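Local coordinates for cupin 2 conserved barrel domain protein (Planctomyces limnophilus, PDB 4H7L) that is of unknown function but binds a copper(II) ion within a small cupin-type beta barrel that assembles as a two-chain complex, at residues B[72-83]-B[90-98]; B[30-38]-B[49-58]. One frame throughout, in Å; residues are numbered along the deposited sequence.

Interaction 2 is an antiparallel hairpin, strand 33-38 against strand 49-54, whereas interaction 1 gathers an apolar cluster from two sheets of the same cupin barrel. Their centres lie about 14 Å apart, and they touch where Leu73 CD1 packs 4.1 Å from Tyr51 CE1. Both reach the larger sheet of the chain, and both flank the copper site formed by His61, His63, Glu68 and His104. In 72-83/90-98, the side chain of Ile98 is about 6 Å from the copper(II) ion. In 30-38/49-58, the side chain of Cys32 is about 8 Å from the bound copper(II) ion. Each interaction also meets the second subunit, so barrel wall and dimer interface are built from shared strands.

Interaction 1. Residues B[72-83]-B[90-98]; sequences VLDHAAHATIEL and LTKLLAISI
Val72 and Leu90, both buried, meet in the wall of a cupin barrel. After Val72 the chain makes a classic beta bulge at Leu73-Asp74 opposite Thr111, and only beyond the type II turn Ala76-Ala79 does strand 80-83 join the three-stranded sheet. Backbone bonds join the segments at two places. Val72 N donates to Leu94 O at 3.0 Å, in the plane of that carbonyl, while Leu93 N donates to Val72 O; the type II turn from Thr91 to Leu94 brings both partners into place. Further along, Leu90 N reaches Ala79 O almost straight, with an N-H...O angle of 174°. The axes of strands 80-83 and 94-98 come no closer than 10.0 Å, and side chains join them.

The apolar contacts centre on Leu90. CD1 packs 3.6 Å from Ala79 CB; the side chain crosses those of Val72 and Ile81 at about a right angle, and CD2 lies between Val72 CG2 and Ile81 CB. Ile81 and Ile96 then reach tip to tip, and Leu83 continues the layer with CD1 3.7 Å from Ile96 CG2 and CD2 against Ile98. Leu94 to Ser97 also pair with a strand of the second subunit, carrying the sheet across the interface.

Polar contacts gather round His75. Leu90 O sits over one ring face, offset toward the rim. ND1 donates in the ring plane to Ala76 O, which also accepts from Ala79 N on its opposite face; this fixes the ring's rotation. At the ring edge, a water 3.2 Å from His75 NE2 accepts from Lys92 N at 3.1 Å.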
loop_
_atom_site.group_PDB
_atom_site.type_symbol
_atom_site.label_atom_id
_atom_site.label_comp_id
_atom_site.label_asym_id
_atom_site.label_seq_id
_atom_site.Cartn_x
_atom_site.Cartn_y
_atom_site.Cartn_z
ATOM N N VAL B 72 -1.132 -8.657 0.956
ATOM C CA VAL B 72 -2.163 -9.557 1.469
ATOM C C VAL B 72 -2.478 -9.286 2.939
ATOM O O VAL B 72 -1.586 -9.306 3.784
ATOM C CB VAL B 72 -1.747 -11.029 1.329
ATOM C CG1 VAL B 72 -2.828 -11.937 1.901
ATOM C CG2 VAL B 72 -1.474 -11.370 -0.127
ATOM N N LEU B 73 -3.751 -9.042 3.239
ATOM C CA LEU B 73 -4.186 -8.817 4.613
ATOM C C LEU B 73 -4.788 -10.085 5.216
ATOM O O LEU B 73 -4.584 -10.382 6.394
ATOM C CB LEU B 73 -5.191 -7.663 4.676
ATOM C CG LEU B 73 -4.659 -6.308 4.195
ATOM C CD1 LEU B 73 -5.620 -5.193 4.571
ATOM C CD2 LEU B 73 -3.273 -6.023 4.751
ATOM N N ASP B 74 -5.537 -10.827 4.410
ATOM C CA ASP B 74 -5.990 -12.154 4.807
ATOM C C ASP B 74 -6.220 -12.996 3.562
ATOM O O ASP B 74 -6.209 -12.480 2.445
ATOM C CB ASP B 74 -7.259 -12.083 5.665
ATOM C CG ASP B 74 -8.469 -11.591 4.890
ATOM O OD1 ASP B 74 -9.176 -10.696 5.404
ATOM O OD2 ASP B 74 -8.729 -12.106 3.782
ATOM N N HIS B 75 -6.420 -14.292 3.750
ATOM C CA HIS B 75 -6.601 -15.189 2.623
ATOM C C HIS B 75 -7.188 -16.512 3.074
ATOM O O HIS B 75 -7.052 -16.900 4.234
ATOM C CB HIS B 75 -5.261 -15.436 1.933
ATOM C CG HIS B 75 -4.278 -16.177 2.784
ATOM N ND1 HIS B 75 -4.286 -17.551 2.902
ATOM C CD2 HIS B 75 -3.263 -15.740 3.564
ATOM C CE1 HIS B 75 -3.315 -17.926 3.714
ATOM N NE2 HIS B 75 -2.678 -16.846 4.131
ATOM N N ALA B 76 -7.850 -17.196 2.148
ATOM C CA ALA B 76 -8.331 -18.546 2.389
ATOM C C ALA B 76 -7.158 -19.501 2.237
ATOM O O ALA B 76 -6.220 -19.229 1.486
ATOM C CB ALA B 76 -9.428 -18.899 1.405
ATOM N N ALA B 77 -7.199 -20.614 2.960
ATOM C CA ALA B 77 -6.156 -21.622 2.848
ATOM C C ALA B 77 -5.977 -22.019 1.385
ATOM O O ALA B 77 -6.954 -22.157 0.650
ATOM C CB ALA B 77 -6.499 -22.840 3.695
ATOM N N HIS B 78 -4.725 -22.182 0.971
ATOM C CA HIS B 78 -4.386 -22.612 -0.387
ATOM C C HIS B 78 -4.599 -21.540 -1.447
ATOM O O HIS B 78 -4.472 -21.818 -2.638
ATOM C CB HIS B 78 -5.179 -23.856 -0.789
ATOM C CG HIS B 78 -5.061 -24.988 0.179
ATOM N ND1 HIS B 78 -6.147 -25.514 0.846
ATOM C CD2 HIS B 78 -3.986 -25.696 0.594
ATOM C CE1 HIS B 78 -5.745 -26.498 1.628
ATOM N NE2 HIS B 78 -4.437 -26.629 1.495
ATOM N N ALA B 79 -4.927 -20.321 -1.035
ATOM C CA ALA B 79 -5.044 -19.241 -2.001
ATOM C C ALA B 79 -3.651 -18.971 -2.542
ATOM O O ALA B 79 -2.670 -19.044 -1.805
ATOM C CB ALA B 79 -5.623 -18.000 -1.360
ATOM N N THR B 80 -3.558 -18.684 -3.834
ATOM C CA THR B 80 -2.268 -18.418 -4.453
ATOM C C THR B 80 -2.319 -17.182 -5.329
ATOM O O THR B 80 -3.379 -16.601 -5.556
ATOM C CB THR B 80 -1.813 -19.594 -5.335
ATOM O OG1 THR B 80 -2.695 -19.722 -6.456
ATOM C CG2 THR B 80 -1.807 -20.891 -4.546
ATOM N N ILE B 81 -1.153 -16.790 -5.818
ATOM C CA ILE B 81 -1.055 -15.750 -6.824
ATOM C C ILE B 81 -0.293 -16.347 -7.991
ATOM O O ILE B 81 0.648 -17.114 -7.793
ATOM C CB ILE B 81 -0.333 -14.502 -6.287
ATOM C CG1 ILE B 81 -0.326 -13.395 -7.340
ATOM C CG2 ILE B 81 1.090 -14.841 -5.871
ATOM C CD1 ILE B 81 -0.137 -12.017 -6.759
ATOM N N GLU B 82 -0.720 -16.029 -9.207
ATOM C CA GLU B 82 -0.053 -16.530 -10.397
ATOM C C GLU B 82 0.658 -15.396 -11.104
ATOM O O GLU B 82 0.036 -14.407 -11.487
ATOM C CB GLU B 82 -1.053 -17.204 -11.334
ATOM C CG GLU B 82 -1.594 -18.518 -10.793
ATOM C CD GLU B 82 -2.644 -19.142 -11.695
ATOM O OE1 GLU B 82 -2.998 -18.524 -12.722
ATOM O OE2 GLU B 82 -3.116 -20.252 -11.373
ATOM N N LEU B 83 1.970 -15.538 -11.261
ATOM C CA LEU B 83 2.780 -14.532 -11.932
ATOM C C LEU B 83 3.487 -15.173 -13.119
ATOM O O LEU B 83 4.286 -16.095 -12.954
ATOM C CB LEU B 83 3.788 -13.927 -10.956
ATOM C CG LEU B 83 3.155 -13.219 -9.756
ATOM C CD1 LEU B 83 4.177 -12.959 -8.664
ATOM C CD2 LEU B 83 2.518 -11.920 -10.198
ATOM N N LEU B 90 -0.341 -17.536 -0.958
ATOM C CA LEU B 90 -0.502 -16.279 -0.243
ATOM C C LEU B 90 -0.311 -16.492 1.251
ATOM O O LEU B 90 -0.791 -17.479 1.809
ATOM C CB LEU B 90 -1.895 -15.706 -0.487
ATOM C CG LEU B 90 -2.250 -15.425 -1.944
ATOM C CD1 LEU B 90 -3.697 -14.978 -2.047
ATOM C CD2 LEU B 90 -1.318 -14.380 -2.532
ATOM N N THR B 91 0.394 -15.565 1.890
ATOM C CA THR B 91 0.495 -15.550 3.345
ATOM C C THR B 91 0.220 -14.135 3.828
ATOM O O THR B 91 0.266 -13.186 3.043
ATOM C CB THR B 91 1.883 -16.001 3.838
ATOM O OG1 THR B 91 2.854 -14.990 3.544
ATOM C CG2 THR B 91 2.292 -17.308 3.176
ATOM N N LYS B 92 -0.071 -13.995 5.115
ATOM C CA LYS B 92 -0.383 -12.689 5.679
ATOM C C LYS B 92 0.778 -11.711 5.532
ATOM O O LYS B 92 1.925 -12.032 5.838
ATOM C CB LYS B 92 -0.772 -12.819 7.152
ATOM C CG LYS B 92 -2.211 -13.250 7.373
ATOM C CD LYS B 92 -2.604 -13.112 8.834
ATOM C CE LYS B 92 -4.097 -13.301 9.038
ATOM N NZ LYS B 92 -4.454 -13.253 10.483
ATOM N N LEU B 93 0.461 -10.511 5.059
ATOM C CA LEU B 93 1.443 -9.441 4.904
ATOM C C LEU B 93 2.518 -9.774 3.876
ATOM O O LEU B 93 3.616 -9.215 3.903
ATOM C CB LEU B 93 2.078 -9.091 6.250
ATOM C CG LEU B 93 1.103 -8.507 7.271
ATOM C CD1 LEU B 93 1.815 -8.230 8.584
ATOM C CD2 LEU B 93 0.451 -7.238 6.736
ATOM N N LEU B 94 2.196 -10.681 2.965
ATOM C CA LEU B 94 3.031 -10.892 1.797
ATOM C C LEU B 94 2.873 -9.684 0.882
ATOM O O LEU B 94 1.753 -9.236 0.632
ATOM C CB LEU B 94 2.606 -12.166 1.063
ATOM C CG LEU B 94 3.455 -12.535 -0.152
ATOM C CD1 LEU B 94 4.863 -12.933 0.278
ATOM C CD2 LEU B 94 2.797 -13.651 -0.952
ATOM N N ALA B 95 3.990 -9.152 0.398
ATOM C CA ALA B 95 3.965 -8.032 -0.541
ATOM C C ALA B 95 4.444 -8.500 -1.906
ATOM O O ALA B 95 5.532 -9.063 -2.029
ATOM C CB ALA B 95 4.836 -6.900 -0.044
ATOM N N ILE B 96 3.634 -8.270 -2.933
ATOM C CA ILE B 96 4.003 -8.685 -4.275
ATOM C C ILE B 96 4.070 -7.494 -5.213
ATOM O O ILE B 96 3.103 -6.756 -5.374
ATOM C CB ILE B 96 3.023 -9.719 -4.849
ATOM C CG1 ILE B 96 2.769 -10.834 -3.837
ATOM C CG2 ILE B 96 3.575 -10.303 -6.135
ATOM C CD1 ILE B 96 1.536 -10.622 -3.003
ATOM N N SER B 97 5.232 -7.319 -5.826
ATOM C CA SER B 97 5.450 -6.265 -6.797
ATOM C C SER B 97 5.222 -6.819 -8.191
ATOM O O SER B 97 5.860 -7.795 -8.592
ATOM C CB SER B 97 6.877 -5.732 -6.674
ATOM O OG SER B 97 7.219 -4.924 -7.785
ATOM N N ILE B 98 4.310 -6.195 -8.928
ATOM C CA ILE B 98 3.939 -6.662 -10.254
ATOM C C ILE B 98 4.188 -5.574 -11.288
ATOM O O ILE B 98 3.335 -4.721 -11.515
ATOM C CB ILE B 98 2.461 -7.067 -10.297
ATOM C CG1 ILE B 98 2.172 -8.080 -9.186
ATOM C CG2 ILE B 98 2.105 -7.640 -11.667
ATOM C CD1 ILE B 98 0.701 -8.411 -9.019
HETATM O O HOH W 1 -0.527 -16.728 6.431
#

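Interaction 2. Residues B[30-38]-B[49-58]; sequences CPCGWAQRA and VHYTQITKAA
Strands 33-38 and 49-54, a hairpin of the cupin barrel wall, run antiparallel at 165°, with axes 4.6 Å apart, and the hydrogen-bonded pairs Trp34-Gln53, Gln36-Tyr51 and Ala38-Val49 each form two backbone bonds. Near the turn from Cys30 to Gly33, Cys32 O takes two donors, Thr55 N in its carbonyl plane and Lys56 N from above it. Gly33 passes this point with CA 3.1 Å from Thr55 OG1; a CB would collide with that hydroxyl and with Gln53 O. At this same end, Cys32 SG packs 3.6 Å from Ile54 CD1.

On the face carrying Ala35, Arg37, His50 and Thr52, the extended arm of Arg37 crosses the imidazole of His50. Arg37 CD stands 3.8 Å from the centroid of the His50 ring, 19° off the normal, a CH-pi contact over the face. The guanidinium and ring planes are 76° apart, and His50 CD2 lies at the guanidinium edge. An alanine at His50 would remove this platform and is likely to leave the Arg37 arm freer to swing. The His50 side chain lies about 6 Å from that of the copper ligand Glu68.

On the other face, Gln36 and Tyr51 lie side by side. Tyr51 turns its ring edge to the amide, its CG lying opposite the main-chain nitrogen, and Gln36 OE1 is in the ring plane 3.1 Å from Tyr51 CD2. Gln36 NE2 is held separately, by Ile25 O.

The hairpin is flanked in its sheet by strand 28-30, which pairs with 33-38, and by strand 110-117, which pairs with 48-54. Phe120 meets His50 edge-to-face, Gln53 OE1 bonds Thr111 OG1, and Val49 packs on Ile69 and Tyr51 on Leu93, both of the second subunit.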
loop_
_atom_site.group_PDB
_atom_site.type_symbol
_atom_site.label_atom_id
_atom_site.label_comp_id
_atom_site.label_asym_id
_atom_site.label_seq_id
_atom_site.Cartn_x
_atom_site.Cartn_y
_atom_site.Cartn_z
ATOM N N CYS B 30 -15.560 -5.585 -9.557
ATOM C CA CYS B 30 -14.483 -5.783 -10.515
ATOM C C CYS B 30 -14.409 -7.278 -10.811
ATOM O O CYS B 30 -15.034 -8.077 -10.114
ATOM C CB CYS B 30 -13.162 -5.262 -9.956
ATOM S SG CYS B 30 -12.774 -5.879 -8.312
ATOM N N PRO B 31 -13.654 -7.667 -11.850
ATOM C CA PRO B 31 -13.719 -9.065 -12.291
ATOM C C PRO B 31 -13.372 -10.073 -11.198
ATOM O O PRO B 31 -13.888 -11.190 -11.225
ATOM C CB PRO B 31 -12.686 -9.125 -13.420
ATOM C CG PRO B 31 -12.560 -7.723 -13.894
ATOM C CD PRO B 31 -12.720 -6.878 -12.669
ATOM N N CYS B 32 -12.524 -9.685 -10.252
ATOM C CA CYS B 32 -12.088 -10.605 -9.208
ATOM C C CYS B 32 -12.894 -10.463 -7.916
ATOM O O CYS B 32 -12.677 -11.215 -6.965
ATOM C CB CYS B 32 -10.604 -10.399 -8.912
ATOM S SG CYS B 32 -10.217 -8.768 -8.244
ATOM N N GLY B 33 -13.818 -9.505 -7.873
ATOM C CA GLY B 33 -14.641 -9.306 -6.691
ATOM C C GLY B 33 -15.095 -7.870 -6.489
ATOM O O GLY B 33 -15.778 -7.302 -7.340
ATOM N N TRP B 34 -14.715 -7.282 -5.358
ATOM C CA TRP B 34 -15.137 -5.926 -5.017
ATOM C C TRP B 34 -13.950 -5.035 -4.666
ATOM O O TRP B 34 -13.063 -5.436 -3.915
ATOM C CB TRP B 34 -16.116 -5.959 -3.844
ATOM C CG TRP B 34 -17.345 -6.751 -4.135
ATOM C CD1 TRP B 34 -17.546 -8.073 -3.880
ATOM C CD2 TRP B 34 -18.546 -6.271 -4.747
ATOM N NE1 TRP B 34 -18.800 -8.449 -4.292
ATOM C CE2 TRP B 34 -19.435 -7.360 -4.828
ATOM C CE3 TRP B 34 -18.958 -5.026 -5.230
ATOM C CZ2 TRP B 34 -20.711 -7.242 -5.373
ATOM C CZ3 TRP B 34 -20.224 -4.912 -5.772
ATOM C CH2 TRP B 34 -21.086 -6.013 -5.838
ATOM N N ALA B 35 -13.949 -3.821 -5.206
ATOM C CA ALA B 35 -12.855 -2.882 -4.983
ATOM C C ALA B 35 -13.350 -1.600 -4.319
ATOM O O ALA B 35 -14.384 -1.051 -4.694
ATOM C CB ALA B 35 -12.174 -2.554 -6.301
ATOM N N GLN B 36 -12.602 -1.130 -3.328
ATOM C CA GLN B 36 -12.865 0.162 -2.708
ATOM C C GLN B 36 -11.661 1.060 -2.977
ATOM O O GLN B 36 -10.645 0.987 -2.287
ATOM C CB GLN B 36 -13.138 -0.002 -1.210
ATOM C CG GLN B 36 -14.464 -0.708 -0.923
ATOM C CD GLN B 36 -14.665 -1.060 0.544
ATOM O OE1 GLN B 36 -14.051 -1.990 1.060
ATOM N NE2 GLN B 36 -15.542 -0.327 1.216
ATOM N N ARG B 37 -11.788 1.901 -3.998
ATOM C CA ARG B 37 -10.642 2.595 -4.574
ATOM C C ARG B 37 -10.466 4.006 -4.018
ATOM O O ARG B 37 -11.418 4.778 -3.944
ATOM C CB ARG B 37 -10.787 2.645 -6.098
ATOM C CG ARG B 37 -11.150 1.299 -6.726
ATOM C CD ARG B 37 -10.896 1.290 -8.227
ATOM N NE ARG B 37 -11.029 -0.047 -8.805
ATOM C CZ ARG B 37 -12.133 -0.531 -9.374
ATOM N NH1 ARG B 37 -13.238 0.200 -9.461
ATOM N NH2 ARG B 37 -12.134 -1.761 -9.865
ATOM N N ALA B 38 -9.235 4.336 -3.639
ATOM C CA ALA B 38 -8.925 5.644 -3.074
ATOM C C ALA B 38 -7.790 6.327 -3.825
ATOM O O ALA B 38 -6.937 5.667 -4.417
ATOM C CB ALA B 38 -8.559 5.505 -1.607
ATOM N N VAL B 49 -4.716 3.713 -4.130
ATOM C CA VAL B 49 -4.723 2.655 -3.133
ATOM C C VAL B 49 -6.104 2.017 -3.050
ATOM O O VAL B 49 -7.078 2.662 -2.665
ATOM C CB VAL B 49 -4.291 3.177 -1.755
ATOM C CG1 VAL B 49 -4.384 2.073 -0.716
ATOM C CG2 VAL B 49 -2.873 3.711 -1.830
ATOM N N HIS B 50 -6.175 0.748 -3.436
ATOM C CA HIS B 50 -7.422 -0.003 -3.426
ATOM C C HIS B 50 -7.448 -0.963 -2.246
ATOM O O HIS B 50 -6.430 -1.562 -1.902
ATOM C CB HIS B 50 -7.561 -0.828 -4.706
ATOM C CG HIS B 50 -7.446 -0.032 -5.969
ATOM N ND1 HIS B 50 -7.355 1.342 -5.987
ATOM C CD2 HIS B 50 -7.412 -0.429 -7.263
ATOM C CE1 HIS B 50 -7.267 1.759 -7.239
ATOM N NE2 HIS B 50 -7.301 0.703 -8.031
ATOM N N TYR B 51 -8.615 -1.105 -1.633
ATOM C CA TYR B 51 -8.850 -2.160 -0.659
ATOM C C TYR B 51 -9.797 -3.147 -1.330
ATOM O O TYR B 51 -10.979 -2.862 -1.518
ATOM C CB TYR B 51 -9.444 -1.578 0.620
ATOM C CG TYR B 51 -9.892 -2.601 1.638
ATOM C CD1 TYR B 51 -8.977 -3.389 2.312
ATOM C CD2 TYR B 51 -11.231 -2.751 1.944
ATOM C CE1 TYR B 51 -9.386 -4.313 3.249
ATOM C CE2 TYR B 51 -11.652 -3.669 2.881
ATOM C CZ TYR B 51 -10.724 -4.448 3.533
ATOM O OH TYR B 51 -11.132 -5.365 4.472
ATOM N N THR B 52 -9.265 -4.302 -1.707
ATOM C CA THR B 52 -9.937 -5.170 -2.663
ATOM C C THR B 52 -10.260 -6.544 -2.101
ATOM O O THR B 52 -9.403 -7.216 -1.530
ATOM C CB THR B 52 -9.074 -5.354 -3.926
ATOM O OG1 THR B 52 -8.870 -4.086 -4.561
ATOM C CG2 THR B 52 -9.742 -6.304 -4.904
ATOM N N GLN B 53 -11.509 -6.956 -2.288
ATOM C CA GLN B 53 -11.966 -8.276 -1.878
ATOM C C GLN B 53 -11.975 -9.224 -3.071
ATOM O O GLN B 53 -12.731 -9.027 -4.021
ATOM C CB GLN B 53 -13.377 -8.186 -1.292
ATOM C CG GLN B 53 -13.491 -7.284 -0.074
ATOM C CD GLN B 53 -12.809 -7.872 1.140
ATOM O OE1 GLN B 53 -12.162 -8.916 1.054
ATOM N NE2 GLN B 53 -12.956 -7.213 2.283
ATOM N N ILE B 54 -11.132 -10.251 -3.019
ATOM C CA ILE B 54 -11.128 -11.287 -4.044
ATOM C C ILE B 54 -12.160 -12.342 -3.670
ATOM O O ILE B 54 -11.966 -13.097 -2.715
ATOM C CB ILE B 54 -9.758 -11.980 -4.175
ATOM C CG1 ILE B 54 -8.614 -10.963 -4.088
ATOM C CG2 ILE B 54 -9.690 -12.767 -5.479
ATOM C CD1 ILE B 54 -8.634 -9.916 -5.173
ATOM N N THR B 55 -13.258 -12.386 -4.416
ATOM C CA THR B 55 -14.353 -13.301 -4.112
ATOM C C THR B 55 -14.593 -14.328 -5.216
ATOM O O THR B 55 -15.193 -15.376 -4.973
ATOM C CB THR B 55 -15.660 -12.527 -3.873
ATOM O OG1 THR B 55 -15.865 -11.593 -4.941
ATOM C CG2 THR B 55 -15.605 -11.776 -2.550
ATOM N N LYS B 56 -14.125 -14.032 -6.425
ATOM C CA LYS B 56 -14.372 -14.902 -7.567
ATOM C C LYS B 56 -13.141 -15.013 -8.465
ATOM O O LYS B 56 -12.254 -14.161 -8.435
ATOM C CB LYS B 56 -15.584 -14.398 -8.361
ATOM C CG LYS B 56 -15.517 -12.932 -8.780
ATOM C CD LYS B 56 -16.917 -12.355 -9.008
ATOM C CE LYS B 56 -16.863 -10.985 -9.675
ATOM N NZ LYS B 56 -18.091 -10.180 -9.421
ATOM N N ALA B 57 -13.093 -16.080 -9.256
ATOM C CA ALA B 57 -11.981 -16.318 -10.166
ATOM C C ALA B 57 -12.015 -15.311 -11.309
ATOM O O ALA B 57 -13.081 -14.846 -11.706
ATOM C CB ALA B 57 -12.043 -17.738 -10.705
ATOM N N ALA B 58 -10.844 -14.980 -11.840
ATOM C CA ALA B 58 -10.741 -13.961 -12.876
ATOM C C ALA B 58 -9.751 -14.370 -13.961
ATOM O O ALA B 58 -8.838 -15.155 -13.712
ATOM C CB ALA B 58 -10.327 -12.638 -12.255
#